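Local coordinates for sugar ABC transporter (Sugar-binding protein) (Bacillus halodurans, PDB 4YO7) that binds myo-inositol between its two lobes and probably serves as the solute receptor that hands a sugar or polyol to an ABC transporter, at residues A[217-220]-A[221-225]; A[156-159]-A[160-164]; A[61-64]-A[65-68]. All coordinates share one frame; numbering follows the deposited sequence.

Contact 1 (A[217-220]-A[221-225]); sequences RLME and NWLNS
Leu218 lays its branched end over one face of the Trp222 indole, one helical turn further along. CD1 makes a CH-pi contact, 3.7 Å from the centroid of the five-membered ring of Trp222 and 24° off the ring normal, while Leu218 CD2 reaches the six-membered ring, 3.8 Å from Trp222 CZ2. The leucine covers the ring from this direction because its CG is turned anti to the backbone N (chi1 178°). Met219, present as selenomethionine, comes to the indole at the edge; its chain, bent at chi2 and chi3, brings CE to 3.8 Å from Leu223 CG. Behind these contacts lies the helix backbone: Trp222 N donates to Leu218 O (2.9 Å), and Ser225 OG bonds to Trp222 O (2.7 Å), which also accepts from Ser225 N. On the polar side a water donates to Asn221 OD1 (2.8 Å) and weakly to Glu220 OE1, and Arg217 forms a salt bridge with Glu214. Helix 212-224 is thus two-faced: Leu218, Met219 and Trp222 pack on Met174 of strand 169-175, and Met219 also meets Ala243 and Ala246 of helix 237-249.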
loop_
_atom_site.group_PDB
_atom_site.type_symbol
_atom_site.label_atom_id
_atom_site.label_comp_id
_atom_site.label_asym_id
_atom_site.label_seq_id
_atom_site.Cartn_x
_atom_site.Cartn_y
_atom_site.Cartn_z
ATOM N N ARG A 217 -0.646 -11.534 16.893
ATOM C CA ARG A 217 -0.021 -12.798 17.252
ATOM C C ARG A 217 1.476 -12.632 17.286
ATOM O O ARG A 217 2.124 -13.067 18.223
ATOM C CB ARG A 217 -0.415 -13.922 16.284
ATOM C CG ARG A 217 0.234 -15.263 16.621
ATOM C CD ARG A 217 -0.362 -16.416 15.814
ATOM N NE ARG A 217 -0.010 -16.327 14.396
ATOM C CZ ARG A 217 1.039 -16.923 13.830
ATOM N NH1 ARG A 217 1.861 -17.687 14.546
ATOM N NH2 ARG A 217 1.264 -16.763 12.534
ATOM N N LEU A 218 2.029 -11.945 16.292
ATOM C CA LEU A 218 3.449 -11.725 16.244
ATOM C C LEU A 218 3.898 -10.920 17.456
ATOM O O LEU A 218 4.878 -11.266 18.112
ATOM C CB LEU A 218 3.841 -11.023 14.943
ATOM C CG LEU A 218 5.316 -10.680 14.749
ATOM C CD1 LEU A 218 6.197 -11.922 14.980
ATOM C CD2 LEU A 218 5.540 -10.054 13.358
HETATM N N MSE A 219 3.191 -9.831 17.759
HETATM C CA MSE A 219 3.535 -9.028 18.931
HETATM C C MSE A 219 3.502 -9.868 20.214
HETATM O O MSE A 219 4.377 -9.733 21.072
HETATM C CB MSE A 219 2.596 -7.851 19.082
HETATM C CG MSE A 219 2.985 -6.872 20.153
HETATM SE SE MSE A 219 4.510 -5.818 19.612
HETATM C CE MSE A 219 5.768 -6.446 20.913
ATOM N N GLU A 220 2.483 -10.715 20.349
ATOM C CA GLU A 220 2.367 -11.602 21.498
ATOM C C GLU A 220 3.612 -12.476 21.637
ATOM O O GLU A 220 4.152 -12.627 22.745
ATOM C CB GLU A 220 1.122 -12.481 21.377
ATOM C CG GLU A 220 -0.189 -11.774 21.717
ATOM C CD GLU A 220 -1.438 -12.601 21.382
ATOM O OE1 GLU A 220 -1.313 -13.726 20.854
ATOM O OE2 GLU A 220 -2.552 -12.119 21.654
ATOM N N ASN A 221 4.049 -13.064 20.526
ATOM C CA ASN A 221 5.221 -13.927 20.529
ATOM C C ASN A 221 6.478 -13.140 20.877
ATOM O O ASN A 221 7.330 -13.599 21.640
ATOM C CB ASN A 221 5.353 -14.631 19.176
ATOM C CG ASN A 221 4.260 -15.666 18.962
ATOM O OD1 ASN A 221 3.603 -16.081 19.918
ATOM N ND2 ASN A 221 4.071 -16.102 17.733
ATOM N N TRP A 222 6.584 -11.934 20.341
ATOM C CA TRP A 222 7.717 -11.095 20.644
ATOM C C TRP A 222 7.774 -10.734 22.123
ATOM O O TRP A 222 8.849 -10.721 22.718
ATOM C CB TRP A 222 7.646 -9.839 19.811
ATOM C CG TRP A 222 8.132 -10.003 18.389
ATOM C CD1 TRP A 222 8.796 -11.080 17.842
ATOM C CD2 TRP A 222 8.024 -9.031 17.349
ATOM N NE1 TRP A 222 9.107 -10.818 16.523
ATOM C CE2 TRP A 222 8.640 -9.567 16.201
ATOM C CE3 TRP A 222 7.462 -7.757 17.278
ATOM C CZ2 TRP A 222 8.716 -8.865 15.004
ATOM C CZ3 TRP A 222 7.538 -7.071 16.096
ATOM C CH2 TRP A 222 8.153 -7.619 14.977
ATOM N N LEU A 223 6.616 -10.438 22.699
ATOM C CA LEU A 223 6.515 -10.126 24.114
ATOM C C LEU A 223 6.953 -11.324 24.950
ATOM O O LEU A 223 7.600 -11.164 25.993
ATOM C CB LEU A 223 5.084 -9.724 24.465
ATOM C CG LEU A 223 4.678 -8.328 23.990
ATOM C CD1 LEU A 223 3.191 -8.124 24.101
ATOM C CD2 LEU A 223 5.429 -7.276 24.757
ATOM N N ASN A 224 6.610 -12.524 24.499
ATOM C CA ASN A 224 6.940 -13.728 25.255
ATOM C C ASN A 224 8.402 -14.140 25.122
ATOM O O ASN A 224 8.872 -15.021 25.840
ATOM C CB ASN A 224 6.059 -14.896 24.827
ATOM C CG ASN A 224 4.632 -14.760 25.312
ATOM O OD1 ASN A 224 4.355 -14.052 26.281
ATOM N ND2 ASN A 224 3.717 -15.457 24.648
ATOM N N SER A 225 9.116 -13.514 24.205
ATOM C CA SER A 225 10.535 -13.779 24.023
ATOM C C SER A 225 11.383 -13.059 25.073
ATOM O O SER A 225 12.557 -13.360 25.234
ATOM C CB SER A 225 10.984 -13.360 22.622
ATOM O OG SER A 225 11.226 -11.958 22.527
HETATM O O HOH W 1 0.773 -16.196 19.926
#

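Contact 2 (A[156-159]-A[160-164]); sequences LQME and EVAKL
Val161 N donates to Gln157 O (3.1 Å, 161°) and Ala162 N to Met158 O (2.9 Å), ordinary alpha-helical bonds four residues apart; Lys163 N to Glu159 O continues the series. The turn before them is slacker. Glu160 N divides itself between two acceptors, Leu156 O and Gln157 O, each at 3.3 Å and each weak, so that Gln157 O receives both Glu160 N and Val161 N. This weak fork makes the helix hydrogen bonding less regular at Glu160. Among the side chains, Met158, present as selenomethionine, carries the apolar contact. Its bends at chi2 and chi3 bring the terminal methyl across Val161, CE lying 3.6 Å from Val161 CG1 while SE passes near Val161 CB. The other valine branch turns to the backbone, with Val161 CG2 3.4 Å from Gln157 O, and Ala162 CB sits 3.3 Å from Met158 O. The polar pair is Glu159 and Lys163: the lysine CG lies beside Glu159 O, the chain then runs out extended, and its NZ stays 5.0 Å from Glu159 OE1, too far for a salt bridge. Gln157, buried, is held by a hydrogen bond from NE2 to Ala234 O. Met158 rests on Val233 of strand 231-234 and on Asn190 and Ile193 of helix 181-195, and Val161 packs on Ala231 and Ala259. The chemistry is therefore divided along helix 150-164. The buried side is held by van der Waals packing and by the hydrogen bond of Gln157 to the backbone oxygen of Ala234, whereas Glu159 and Lys163, one turn apart, probably attract each other through space, without direct contact between their charged atoms.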
loop_
_atom_site.group_PDB
_atom_site.type_symbol
_atom_site.label_atom_id
_atom_site.label_comp_id
_atom_site.label_asym_id
_atom_site.label_seq_id
_atom_site.Cartn_x
_atom_site.Cartn_y
_atom_site.Cartn_z
ATOM N N LEU A 156 10.293 8.192 6.022
ATOM C CA LEU A 156 9.537 9.196 6.785
ATOM C C LEU A 156 9.151 8.647 8.142
ATOM O O LEU A 156 9.299 9.322 9.156
ATOM C CB LEU A 156 8.285 9.630 6.023
ATOM C CG LEU A 156 8.475 10.549 4.817
ATOM C CD1 LEU A 156 7.160 10.631 4.028
ATOM C CD2 LEU A 156 8.948 11.965 5.221
ATOM N N GLN A 157 8.655 7.410 8.136
ATOM C CA GLN A 157 8.210 6.729 9.337
ATOM C C GLN A 157 9.335 6.616 10.353
ATOM O O GLN A 157 9.181 6.964 11.519
ATOM C CB GLN A 157 7.692 5.325 8.965
ATOM C CG GLN A 157 7.210 4.516 10.112
ATOM C CD GLN A 157 6.923 3.087 9.705
ATOM O OE1 GLN A 157 7.701 2.466 8.954
ATOM N NE2 GLN A 157 5.811 2.543 10.185
HETATM N N MSE A 158 10.477 6.100 9.906
HETATM C CA MSE A 158 11.553 5.804 10.830
HETATM C C MSE A 158 12.335 7.050 11.216
HETATM O O MSE A 158 12.884 7.120 12.312
HETATM C CB MSE A 158 12.486 4.746 10.229
HETATM C CG MSE A 158 13.471 4.165 11.186
HETATM SE SE MSE A 158 12.656 3.174 12.668
HETATM C CE MSE A 158 13.680 3.899 14.134
ATOM N N GLU A 159 12.370 8.056 10.352
ATOM C CA GLU A 159 12.929 9.338 10.772
ATOM C C GLU A 159 12.210 9.866 12.018
ATOM O O GLU A 159 12.837 10.357 12.957
ATOM C CB GLU A 159 12.818 10.367 9.657
ATOM C CG GLU A 159 13.872 10.321 8.587
ATOM C CD GLU A 159 13.507 11.249 7.434
ATOM O OE1 GLU A 159 12.671 12.163 7.654
ATOM O OE2 GLU A 159 14.040 11.056 6.318
ATOM N N GLU A 160 10.889 9.771 12.023
ATOM C CA GLU A 160 10.119 10.334 13.124
ATOM C C GLU A 160 10.285 9.456 14.364
ATOM O O GLU A 160 10.454 9.966 15.480
ATOM C CB GLU A 160 8.645 10.480 12.728
ATOM C CG GLU A 160 7.771 11.104 13.801
ATOM C CD GLU A 160 8.142 12.532 14.156
ATOM O OE1 GLU A 160 8.878 13.210 13.396
ATOM O OE2 GLU A 160 7.702 12.982 15.235
ATOM N N VAL A 161 10.284 8.136 14.186
ATOM C CA VAL A 161 10.483 7.242 15.329
ATOM C C VAL A 161 11.848 7.506 15.962
ATOM O O VAL A 161 11.979 7.555 17.187
ATOM C CB VAL A 161 10.343 5.736 14.918
ATOM C CG1 VAL A 161 10.765 4.822 16.045
ATOM C CG2 VAL A 161 8.925 5.432 14.499
ATOM N N ALA A 162 12.866 7.687 15.128
ATOM C CA ALA A 162 14.209 8.001 15.623
ATOM C C ALA A 162 14.211 9.295 16.451
ATOM O O ALA A 162 14.838 9.348 17.509
ATOM C CB ALA A 162 15.177 8.127 14.477
ATOM N N LYS A 163 13.509 10.317 15.975
ATOM C CA LYS A 163 13.401 11.564 16.738
ATOM C C LYS A 163 12.758 11.321 18.091
ATOM O O LYS A 163 13.231 11.831 19.111
ATOM C CB LYS A 163 12.616 12.617 15.959
ATOM C CG LYS A 163 13.401 13.177 14.804
ATOM C CD LYS A 163 12.577 14.113 13.938
ATOM C CE LYS A 163 13.285 14.414 12.614
ATOM N NZ LYS A 163 12.419 15.144 11.633
ATOM N N LEU A 164 11.706 10.515 18.117
ATOM C CA LEU A 164 11.000 10.249 19.355
ATOM C C LEU A 164 11.863 9.470 20.343
ATOM O O LEU A 164 11.718 9.620 21.556
ATOM C CB LEU A 164 9.717 9.492 19.063
ATOM C CG LEU A 164 8.606 10.215 18.305
ATOM C CD1 LEU A 164 7.552 9.236 17.837
ATOM C CD2 LEU A 164 7.962 11.268 19.172
#

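Contact 3 (A[61-64]-A[65-68]); sequences YMQD and AMKE
Gln63 and Met66, three residues apart, press together through the amide oxygen and the terminal methyl: Gln63 OE1 lies only 3.1 Å from CE of Met66, a selenomethionine. The methyl arrives there because the Met66 chain bends at chi3 (-70°), which also brings its CE to 3.7 Å from Gln63 CA. Gln63 for its part turns sharply at chi2 (106°), well away from a staggered value, and the other end of the amide faces Lys67, with NE2 3.8 Å from Lys67 CE. One amide thus meets a methyl through its oxygen and an aliphatic chain through its nitrogen. From a different side Met62 CE, also in a selenomethionine, approaches Met66 CE at 4.1 Å. Asp64 takes part chiefly through its backbone: Asp64 O accepts from Glu68 N (3.0 Å), and Glu68 CG lies close beside the same oxygen. Helix 57-70 is the crossover between parallel strands 46-52 and 76-82, and Met66 packs on both: on Val50 and Ile52 of the first and on Phe80 of the second, where Gln63 and Lys67 join it. Met62 touches Asn133 of the inositol pocket. The close approach of Gln63 OE1 to Met66 CE is tight packing in which a weak CH...O component is possible, while Asp64 OD1 and Lys67 NZ, 5.8 Å apart, are not in contact, though some attraction through space is likely.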
loop_
_atom_site.group_PDB
_atom_site.type_symbol
_atom_site.label_atom_id
_atom_site.label_comp_id
_atom_site.label_asym_id
_atom_site.label_seq_id
_atom_site.Cartn_x
_atom_site.Cartn_y
_atom_site.Cartn_z
ATOM N N TYR A 61 -10.561 1.372 0.222
ATOM C CA TYR A 61 -10.744 2.800 -0.019
ATOM C C TYR A 61 -10.336 3.146 -1.453
ATOM O O TYR A 61 -10.967 3.977 -2.108
ATOM C CB TYR A 61 -9.940 3.631 0.972
ATOM C CG TYR A 61 -10.421 3.511 2.397
ATOM C CD1 TYR A 61 -11.536 4.207 2.837
ATOM C CD2 TYR A 61 -9.769 2.691 3.300
ATOM C CE1 TYR A 61 -11.983 4.087 4.138
ATOM C CE2 TYR A 61 -10.205 2.567 4.599
ATOM C CZ TYR A 61 -11.313 3.271 5.014
ATOM O OH TYR A 61 -11.766 3.159 6.317
HETATM N N MSE A 62 -9.290 2.494 -1.946
HETATM C CA MSE A 62 -8.827 2.789 -3.300
HETATM C C MSE A 62 -9.864 2.338 -4.312
HETATM O O MSE A 62 -10.194 3.076 -5.233
HETATM C CB MSE A 62 -7.484 2.123 -3.602
HETATM C CG MSE A 62 -6.891 2.680 -4.908
HETATM SE SE MSE A 62 -5.241 1.734 -5.383
HETATM C CE MSE A 62 -6.017 0.156 -6.231
ATOM N N GLN A 63 -10.401 1.139 -4.122
ATOM C CA GLN A 63 -11.432 0.599 -5.020
ATOM C C GLN A 63 -12.698 1.460 -5.015
ATOM O O GLN A 63 -13.270 1.712 -6.069
ATOM C CB GLN A 63 -11.780 -0.827 -4.624
ATOM C CG GLN A 63 -12.995 -1.470 -5.361
ATOM C CD GLN A 63 -12.571 -2.494 -6.383
ATOM O OE1 GLN A 63 -11.523 -2.375 -7.000
ATOM N NE2 GLN A 63 -13.369 -3.541 -6.520
ATOM N N ASP A 64 -13.121 1.921 -3.839
ATOM C CA ASP A 64 -14.303 2.794 -3.755
ATOM C C ASP A 64 -14.052 4.090 -4.526
ATOM O O ASP A 64 -14.960 4.622 -5.192
ATOM C CB ASP A 64 -14.659 3.120 -2.298
ATOM C CG ASP A 64 -15.252 1.928 -1.546
ATOM O OD1 ASP A 64 -15.629 0.924 -2.189
ATOM O OD2 ASP A 64 -15.360 2.010 -0.302
ATOM N N ALA A 65 -12.823 4.595 -4.448
ATOM C CA ALA A 65 -12.464 5.813 -5.177
ATOM C C ALA A 65 -12.448 5.570 -6.696
ATOM O O ALA A 65 -12.851 6.459 -7.461
ATOM C CB ALA A 65 -11.119 6.343 -4.716
HETATM N N MSE A 66 -12.002 4.383 -7.129
HETATM C CA MSE A 66 -12.045 4.031 -8.559
HETATM C C MSE A 66 -13.487 3.991 -9.039
HETATM O O MSE A 66 -13.812 4.521 -10.099
HETATM C CB MSE A 66 -11.341 2.687 -8.844
HETATM C CG MSE A 66 -9.882 2.746 -8.549
HETATM SE SE MSE A 66 -8.969 1.179 -9.276
HETATM C CE MSE A 66 -9.624 -0.176 -8.109
ATOM N N LYS A 67 -14.365 3.371 -8.259
ATOM C CA LYS A 67 -15.763 3.266 -8.661
ATOM C C LYS A 67 -16.437 4.642 -8.718
ATOM O O LYS A 67 -17.226 4.929 -9.620
ATOM C CB LYS A 67 -16.509 2.329 -7.707
ATOM C CG LYS A 67 -16.065 0.890 -7.846
ATOM C CD LYS A 67 -16.902 -0.056 -6.991
ATOM C CE LYS A 67 -16.540 -1.511 -7.260
ATOM N NZ LYS A 67 -17.422 -2.472 -6.516
ATOM N N GLU A 68 -16.123 5.509 -7.765
ATOM C CA GLU A 68 -16.687 6.856 -7.766
ATOM C C GLU A 68 -16.236 7.652 -8.991
ATOM O O GLU A 68 -17.040 8.353 -9.633
ATOM C CB GLU A 68 -16.292 7.601 -6.488
ATOM C CG GLU A 68 -17.090 7.225 -5.256
ATOM C CD GLU A 68 -18.235 8.184 -4.952
ATOM O OE1 GLU A 68 -18.332 9.254 -5.594
ATOM O OE2 GLU A 68 -19.041 7.861 -4.056
#

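Overall arrangement
From the N terminus the chain first reaches contact 3 on helix 57-70, then contact 2 on helix 150-164, and last contact 1 on helix 212-224. Each closes no more than a helical turn, so they follow in series without nesting or crossing. Contact 3 belongs to the lobe built on the six-stranded parallel sheet; contacts 1 and 2 belong to the lobe of the four-stranded one, contact 1 packing on strand 169-175 and contact 2 on strands 231-234 and 257-259. Contacts 1 and 2 have centres 23 Å apart. Contact 3 lies across the chain's centre from both, 35 Å from contact 1 and 31 Å from contact 2 between centres, in the two-lobed fold that holds the inositol.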